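Local coordinates for protein endoribonuclease (PDB 5DA1) that probably cleaves viral RNA at uridylates as the nonstructural protein 11 endoribonuclease, blunting host sensing of double-stranded RNA, and antagonises beta interferon in a dimerization-dependent way, at residues Y189-W199 / L210-A218. Residues are numbered along the deposited sequence; the frame is centred on the assembly and turned at random.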
ATOM      1  N   TYR A 189      -4.755 -12.658 -24.569  1.00 71.12           N
ATOM      2  CA  TYR A 189      -4.080 -13.646 -23.723  1.00 71.36           C
ATOM      3  C   TYR A 189      -4.996 -14.467 -22.810  1.00 72.11           C
ATOM      4  O   TYR A 189      -4.545 -15.372 -22.101  1.00 71.85           O
ATOM      5  CB  TYR A 189      -3.085 -12.937 -22.833  1.00 71.01           C
ATOM      6  CG  TYR A 189      -2.063 -12.095 -23.534  1.00 70.70           C
ATOM      7  CD1 TYR A 189      -0.885 -12.672 -24.041  1.00 69.38           C
ATOM      8  CD2 TYR A 189      -2.233 -10.712 -23.657  1.00 69.60           C
ATOM      9  CE1 TYR A 189       0.099 -11.900 -24.663  1.00 67.35           C
ATOM     10  CE2 TYR A 189      -1.245  -9.924 -24.288  1.00 69.09           C
ATOM     11  CZ  TYR A 189      -0.081 -10.529 -24.784  1.00 67.67           C
ATOM     12  OH  TYR A 189       0.893  -9.774 -25.409  1.00 65.99           O
ATOM     13  N   LEU A 190      -6.277 -14.148 -22.806  1.00 73.27           N
ATOM     14  CA  LEU A 190      -7.139 -14.669 -21.763  1.00 74.98           C
ATOM     15  C   LEU A 190      -7.853 -15.950 -22.163  1.00 76.65           C
ATOM     16  O   LEU A 190      -8.575 -16.549 -21.359  1.00 76.89           O
ATOM     17  CB  LEU A 190      -8.119 -13.581 -21.293  1.00 74.61           C
ATOM     18  CG  LEU A 190      -7.465 -12.308 -20.697  1.00 73.67           C
ATOM     19  CD1 LEU A 190      -8.481 -11.417 -20.056  1.00 70.50           C
ATOM     20  CD2 LEU A 190      -6.336 -12.612 -19.701  1.00 71.85           C
ATOM     21  N   HIS A 191      -7.619 -16.391 -23.397  1.00 78.55           N
ATOM     22  CA  HIS A 191      -8.395 -17.478 -23.974  1.00 80.13           C
ATOM     23  C   HIS A 191      -7.499 -18.423 -24.739  1.00 80.83           C
ATOM     24  O   HIS A 191      -7.426 -18.361 -25.973  1.00 80.95           O
ATOM     25  CB  HIS A 191      -9.485 -16.900 -24.867  1.00 80.44           C
ATOM     26  CG  HIS A 191     -10.187 -15.738 -24.251  1.00 82.52           C
ATOM     27  ND1 HIS A 191     -10.969 -15.862 -23.120  1.00 84.63           N
ATOM     28  CD2 HIS A 191     -10.188 -14.420 -24.568  1.00 85.37           C
ATOM     29  CE1 HIS A 191     -11.440 -14.673 -22.778  1.00 86.45           C
ATOM     30  NE2 HIS A 191     -10.982 -13.781 -23.641  1.00 87.97           N
ATOM     31  N   PRO A 192      -6.776 -19.279 -23.999  1.00 81.59           N
ATOM     32  CA  PRO A 192      -5.976 -20.367 -24.577  1.00 82.18           C
ATOM     33  C   PRO A 192      -6.697 -21.718 -24.472  1.00 82.44           C
ATOM     34  O   PRO A 192      -7.740 -21.825 -23.794  1.00 82.48           O
ATOM     35  CB  PRO A 192      -4.725 -20.378 -23.696  1.00 82.08           C
ATOM     36  CG  PRO A 192      -5.239 -19.937 -22.331  1.00 81.77           C
ATOM     37  CD  PRO A 192      -6.520 -19.130 -22.552  1.00 81.57           C
ATOM     38  N   GLU A 193      -6.138 -22.731 -25.135  1.00 82.45           N
ATOM     39  CA  GLU A 193      -6.710 -24.079 -25.099  1.00 82.33           C
ATOM     40  C   GLU A 193      -6.203 -24.879 -23.877  1.00 81.04           C
ATOM     41  O   GLU A 193      -7.009 -25.496 -23.173  1.00 80.71           O
ATOM     42  CB  GLU A 193      -6.529 -24.808 -26.466  1.00 83.03           C
ATOM     43  CG  GLU A 193      -6.265 -26.366 -26.442  1.00 85.63           C
ATOM     44  CD  GLU A 193      -7.457 -27.271 -25.967  1.00 88.83           C
ATOM     45  OE1 GLU A 193      -8.553 -26.767 -25.586  1.00 89.12           O
ATOM     46  OE2 GLU A 193      -7.275 -28.519 -25.980  1.00 89.55           O
ATOM     47  N   THR A 194      -4.893 -24.838 -23.614  1.00 79.64           N
ATOM     48  CA  THR A 194      -4.289 -25.615 -22.512  1.00 78.51           C
ATOM     49  C   THR A 194      -4.802 -25.219 -21.110  1.00 77.46           C
ATOM     50  O   THR A 194      -5.497 -24.212 -20.961  1.00 77.67           O
ATOM     51  CB  THR A 194      -2.752 -25.540 -22.560  1.00 78.58           C
ATOM     52  OG1 THR A 194      -2.362 -24.185 -22.779  1.00 78.83           O
ATOM     53  CG2 THR A 194      -2.215 -26.379 -23.699  1.00 78.64           C
ATOM     54  N   GLN A 195      -4.471 -26.005 -20.089  1.00 76.03           N
ATOM     55  CA  GLN A 195      -4.915 -25.692 -18.708  1.00 74.87           C
ATOM     56  C   GLN A 195      -4.276 -24.388 -18.112  1.00 73.47           C
ATOM     57  O   GLN A 195      -4.885 -23.676 -17.287  1.00 72.76           O
ATOM     58  CB  GLN A 195      -4.724 -26.921 -17.782  1.00 75.03           C
ATOM     59  CG  GLN A 195      -5.801 -27.098 -16.676  1.00 75.81           C
ATOM     60  CD  GLN A 195      -7.281 -27.096 -17.182  1.00 77.24           C
ATOM     61  OE1 GLN A 195      -7.574 -26.908 -18.376  1.00 77.35           O
ATOM     62  NE2 GLN A 195      -8.214 -27.300 -16.248  1.00 77.64           N
ATOM     63  N   SER A 196      -3.058 -24.093 -18.561  1.00 71.68           N
ATOM     64  CA  SER A 196      -2.317 -22.926 -18.136  1.00 69.81           C
ATOM     65  C   SER A 196      -1.406 -22.484 -19.272  1.00 69.22           C
ATOM     66  O   SER A 196      -1.123 -23.261 -20.178  1.00 69.26           O
ATOM     67  CB  SER A 196      -1.498 -23.251 -16.883  1.00 69.46           C
ATOM     68  OG  SER A 196      -0.208 -23.746 -17.202  1.00 67.50           O
ATOM     69  N   ARG A 197      -0.949 -21.237 -19.229  1.00 68.16           N
ATOM     70  CA  ARG A 197       0.048 -20.755 -20.183  1.00 67.51           C
ATOM     71  C   ARG A 197       0.811 -19.550 -19.615  1.00 66.69           C
ATOM     72  O   ARG A 197       0.253 -18.767 -18.844  1.00 66.37           O
ATOM     73  CB  ARG A 197      -0.621 -20.424 -21.524  1.00 67.55           C
ATOM     74  CG  ARG A 197       0.024 -19.309 -22.309  1.00 69.33           C
ATOM     75  CD  ARG A 197       1.245 -19.749 -23.101  1.00 71.28           C
ATOM     76  NE  ARG A 197       0.925 -19.981 -24.510  1.00 72.94           N
ATOM     77  CZ  ARG A 197       1.765 -19.747 -25.522  1.00 73.42           C
ATOM     78  NH1 ARG A 197       2.981 -19.255 -25.294  1.00 73.81           N
ATOM     79  NH2 ARG A 197       1.389 -19.994 -26.769  1.00 72.59           N
ATOM     80  N   CYS A 198       2.084 -19.430 -19.990  1.00 65.65           N
ATOM     81  CA  CYS A 198       2.891 -18.285 -19.605  1.00 64.95           C
ATOM     82  C   CYS A 198       3.298 -17.473 -20.768  1.00 64.12           C
ATOM     83  O   CYS A 198       4.101 -17.900 -21.590  1.00 64.63           O
ATOM     84  CB  CYS A 198       4.154 -18.710 -18.920  1.00 64.85           C
ATOM     85  SG  CYS A 198       3.743 -19.287 -17.357  1.00 68.12           S
ATOM     86  N   TRP A 199       2.793 -16.261 -20.798  1.00 62.73           N
ATOM     87  CA  TRP A 199       3.154 -15.361 -21.828  1.00 61.80           C
ATOM     88  C   TRP A 199       4.372 -14.541 -21.462  1.00 61.07           C
ATOM     89  O   TRP A 199       4.660 -14.297 -20.295  1.00 61.55           O
ATOM     90  CB  TRP A 199       1.979 -14.470 -22.078  1.00 61.88           C
ATOM     91  CG  TRP A 199       0.768 -15.247 -22.497  1.00 63.15           C
ATOM     92  CD1 TRP A 199      -0.323 -15.569 -21.729  1.00 63.17           C
ATOM     93  CD2 TRP A 199       0.524 -15.788 -23.787  1.00 62.91           C
ATOM     94  NE1 TRP A 199      -1.240 -16.262 -22.474  1.00 62.66           N
ATOM     95  CE2 TRP A 199      -0.746 -16.413 -23.744  1.00 62.79           C
ATOM     96  CE3 TRP A 199       1.245 -15.790 -24.983  1.00 63.34           C
ATOM     97  CZ2 TRP A 199      -1.307 -17.046 -24.849  1.00 63.21           C
ATOM     98  CZ3 TRP A 199       0.692 -16.415 -26.085  1.00 65.66           C
ATOM     99  CH2 TRP A 199      -0.581 -17.039 -26.010  1.00 64.71           C
ATOM    100  N   LEU A 210       3.406 -13.193 -17.840  1.00 52.98           N
ATOM    101  CA  LEU A 210       2.003 -13.201 -17.432  1.00 53.03           C
ATOM    102  C   LEU A 210       1.453 -14.645 -17.305  1.00 53.58           C
ATOM    103  O   LEU A 210       1.361 -15.335 -18.303  1.00 53.46           O
ATOM    104  CB  LEU A 210       1.181 -12.394 -18.444  1.00 52.51           C
ATOM    105  CG  LEU A 210      -0.357 -12.504 -18.434  1.00 52.56           C
ATOM    106  CD1 LEU A 210      -0.987 -11.980 -17.137  1.00 52.54           C
ATOM    107  CD2 LEU A 210      -0.977 -11.785 -19.608  1.00 50.47           C
ATOM    108  N   MET A 211       1.107 -15.111 -16.102  1.00 54.12           N
ATOM    109  CA  MET A 211       0.472 -16.427 -15.978  1.00 54.95           C
ATOM    110  C   MET A 211      -1.023 -16.333 -16.214  1.00 56.10           C
ATOM    111  O   MET A 211      -1.690 -15.449 -15.698  1.00 55.67           O
ATOM    112  CB  MET A 211       0.654 -17.092 -14.614  1.00 54.66           C
ATOM    113  CG  MET A 211       1.953 -16.961 -13.933  1.00 54.34           C
ATOM    114  SD  MET A 211       3.334 -16.733 -15.004  1.00 54.70           S
ATOM    115  CE  MET A 211       4.211 -15.446 -14.130  1.00 54.90           C
ATOM    116  N   VAL A 212      -1.550 -17.272 -16.983  1.00 57.74           N
ATOM    117  CA  VAL A 212      -2.987 -17.375 -17.156  1.00 59.54           C
ATOM    118  C   VAL A 212      -3.468 -18.794 -16.820  1.00 60.78           C
ATOM    119  O   VAL A 212      -2.874 -19.779 -17.262  1.00 61.25           O
ATOM    120  CB  VAL A 212      -3.406 -17.016 -18.576  1.00 59.19           C
ATOM    121  CG1 VAL A 212      -4.921 -16.938 -18.659  1.00 59.86           C
ATOM    122  CG2 VAL A 212      -2.786 -15.700 -19.000  1.00 59.56           C
ATOM    123  N   TRP A 213      -4.525 -18.892 -16.022  1.00 61.93           N
ATOM    124  CA  TRP A 213      -5.180 -20.158 -15.776  1.00 63.37           C
ATOM    125  C   TRP A 213      -6.626 -20.054 -16.265  1.00 64.71           C
ATOM    126  O   TRP A 213      -7.516 -19.586 -15.548  1.00 64.31           O
ATOM    127  CB  TRP A 213      -5.137 -20.516 -14.303  1.00 62.98           C
ATOM    128  CG  TRP A 213      -3.767 -20.495 -13.689  1.00 63.77           C
ATOM    129  CD1 TRP A 213      -3.042 -19.393 -13.338  1.00 63.82           C
ATOM    130  CD2 TRP A 213      -2.978 -21.632 -13.301  1.00 64.39           C
ATOM    131  NE1 TRP A 213      -1.846 -19.770 -12.771  1.00 65.01           N
ATOM    132  CE2 TRP A 213      -1.783 -21.138 -12.736  1.00 65.31           C
ATOM    133  CE3 TRP A 213      -3.162 -23.020 -13.390  1.00 64.15           C
ATOM    134  CZ2 TRP A 213      -0.776 -21.980 -12.266  1.00 66.40           C
ATOM    135  CZ3 TRP A 213      -2.172 -23.851 -12.923  1.00 64.19           C
ATOM    136  CH2 TRP A 213      -0.990 -23.333 -12.369  1.00 65.78           C
ATOM    137  N   LYS A 214      -6.836 -20.480 -17.507  1.00 66.71           N
ATOM    138  CA  LYS A 214      -8.140 -20.401 -18.182  1.00 68.88           C
ATOM    139  C   LYS A 214      -9.122 -21.349 -17.490  1.00 69.55           C
ATOM    140  O   LYS A 214      -8.750 -22.490 -17.180  1.00 70.24           O
ATOM    141  CB  LYS A 214      -7.945 -20.775 -19.664  1.00 69.10           C
ATOM    142  CG  LYS A 214      -9.201 -20.838 -20.571  1.00 71.89           C
ATOM    143  CD  LYS A 214      -9.928 -22.222 -20.535  1.00 74.86           C
ATOM    144  CE  LYS A 214      -9.009 -23.442 -20.804  1.00 75.25           C
ATOM    145  NZ  LYS A 214      -8.674 -23.575 -22.247  1.00 74.66           N
ATOM    146  N   ASP A 215     -10.337 -20.889 -17.180  1.00 69.79           N
ATOM    147  CA  ASP A 215     -10.700 -19.485 -17.174  1.00 70.06           C
ATOM    148  C   ASP A 215     -10.877 -19.229 -15.684  1.00 69.92           C
ATOM    149  O   ASP A 215     -12.006 -19.118 -15.183  1.00 70.13           O
ATOM    150  CB  ASP A 215     -12.041 -19.229 -17.898  1.00 70.58           C
ATOM    151  CG  ASP A 215     -12.391 -20.304 -18.950  1.00 72.20           C
ATOM    152  OD1 ASP A 215     -12.591 -21.482 -18.572  1.00 74.45           O
ATOM    153  OD2 ASP A 215     -12.491 -19.975 -20.156  1.00 72.22           O
ATOM    154  N   LYS A 216      -9.767 -19.190 -14.955  1.00 69.10           N
ATOM    155  CA  LYS A 216      -9.836 -19.020 -13.510  1.00 68.43           C
ATOM    156  C   LYS A 216      -9.147 -17.698 -13.045  1.00 67.50           C
ATOM    157  O   LYS A 216      -9.804 -16.814 -12.446  1.00 67.69           O
ATOM    158  CB  LYS A 216      -9.327 -20.281 -12.777  1.00 68.96           C
ATOM    159  CG  LYS A 216      -9.649 -21.640 -13.493  1.00 71.40           C
ATOM    160  CD  LYS A 216      -9.401 -22.878 -12.587  1.00 74.34           C
ATOM    161  CE  LYS A 216     -10.712 -23.367 -11.913  1.00 75.64           C
ATOM    162  NZ  LYS A 216     -10.522 -23.858 -10.499  1.00 75.80           N
ATOM    163  N   THR A 217      -7.853 -17.530 -13.343  1.00 65.40           N
ATOM    164  CA  THR A 217      -7.143 -16.326 -12.903  1.00 63.15           C
ATOM    165  C   THR A 217      -6.029 -15.913 -13.873  1.00 61.20           C
ATOM    166  O   THR A 217      -5.800 -16.576 -14.877  1.00 60.62           O
ATOM    167  CB  THR A 217      -6.635 -16.471 -11.433  1.00 63.69           C
ATOM    168  OG1 THR A 217      -6.277 -15.182 -10.912  1.00 64.86           O
ATOM    169  CG2 THR A 217      -5.429 -17.443 -11.335  1.00 63.45           C
ATOM    170  N   ALA A 218      -5.356 -14.805 -13.578  1.00 58.75           N
ATOM    171  CA  ALA A 218      -4.388 -14.225 -14.495  1.00 56.53           C
ATOM    172  C   ALA A 218      -3.657 -13.121 -13.795  1.00 54.83           C
ATOM    173  O   ALA A 218      -4.261 -12.204 -13.263  1.00 54.98           O
ATOM    174  CB  ALA A 218      -5.067 -13.680 -15.756  1.00 56.47           C
TER
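K214, V212 and L210 give 210-218 most of its hold on 189-199, a worked example of an antiparallel beta hairpin whose flanking loop folds back over one face. The hairpin belongs to the EndoU-type catalytic domain: strands 197-203 and 206-213 pair here, and 217-221 completes the three-stranded sheet. R197 with V212 and W199 with L210 are hydrogen-bonded pairs; V212 N reaches R197 O at 3.0 Å. On the face these four residues share, V212 CG2 meets the edge of the W199 indole in its plane, 3.7 Å from CD1, and also lies against the carbonyl oxygen of Y189. With chi1 of L210 at 166°, CG swings away from the backbone N and CD2 comes 4.0 Å from Y189 CB. Y189 CD1 lies above one face of the W199 indole, toward its rim, and R197 CG above the opposite face. Just before strand 197-203, S196 CB sits over one face of the six-membered ring of W213, a CH-pi contact of 4.2 Å to the centroid. A218, whose CB meets L190 CD2, has its side chain about 6 Å from that of H144, a predicted active-site residue. K214 runs past the P192 ring, then bends at chi2, chi3 and chi4 to curl its amine into the 192-194 turn. There NZ donates to P192 O at 2.5 Å and to E193 O at 2.7 Å, the latter approached from above its carbonyl plane, with T194 O a weak third acceptor.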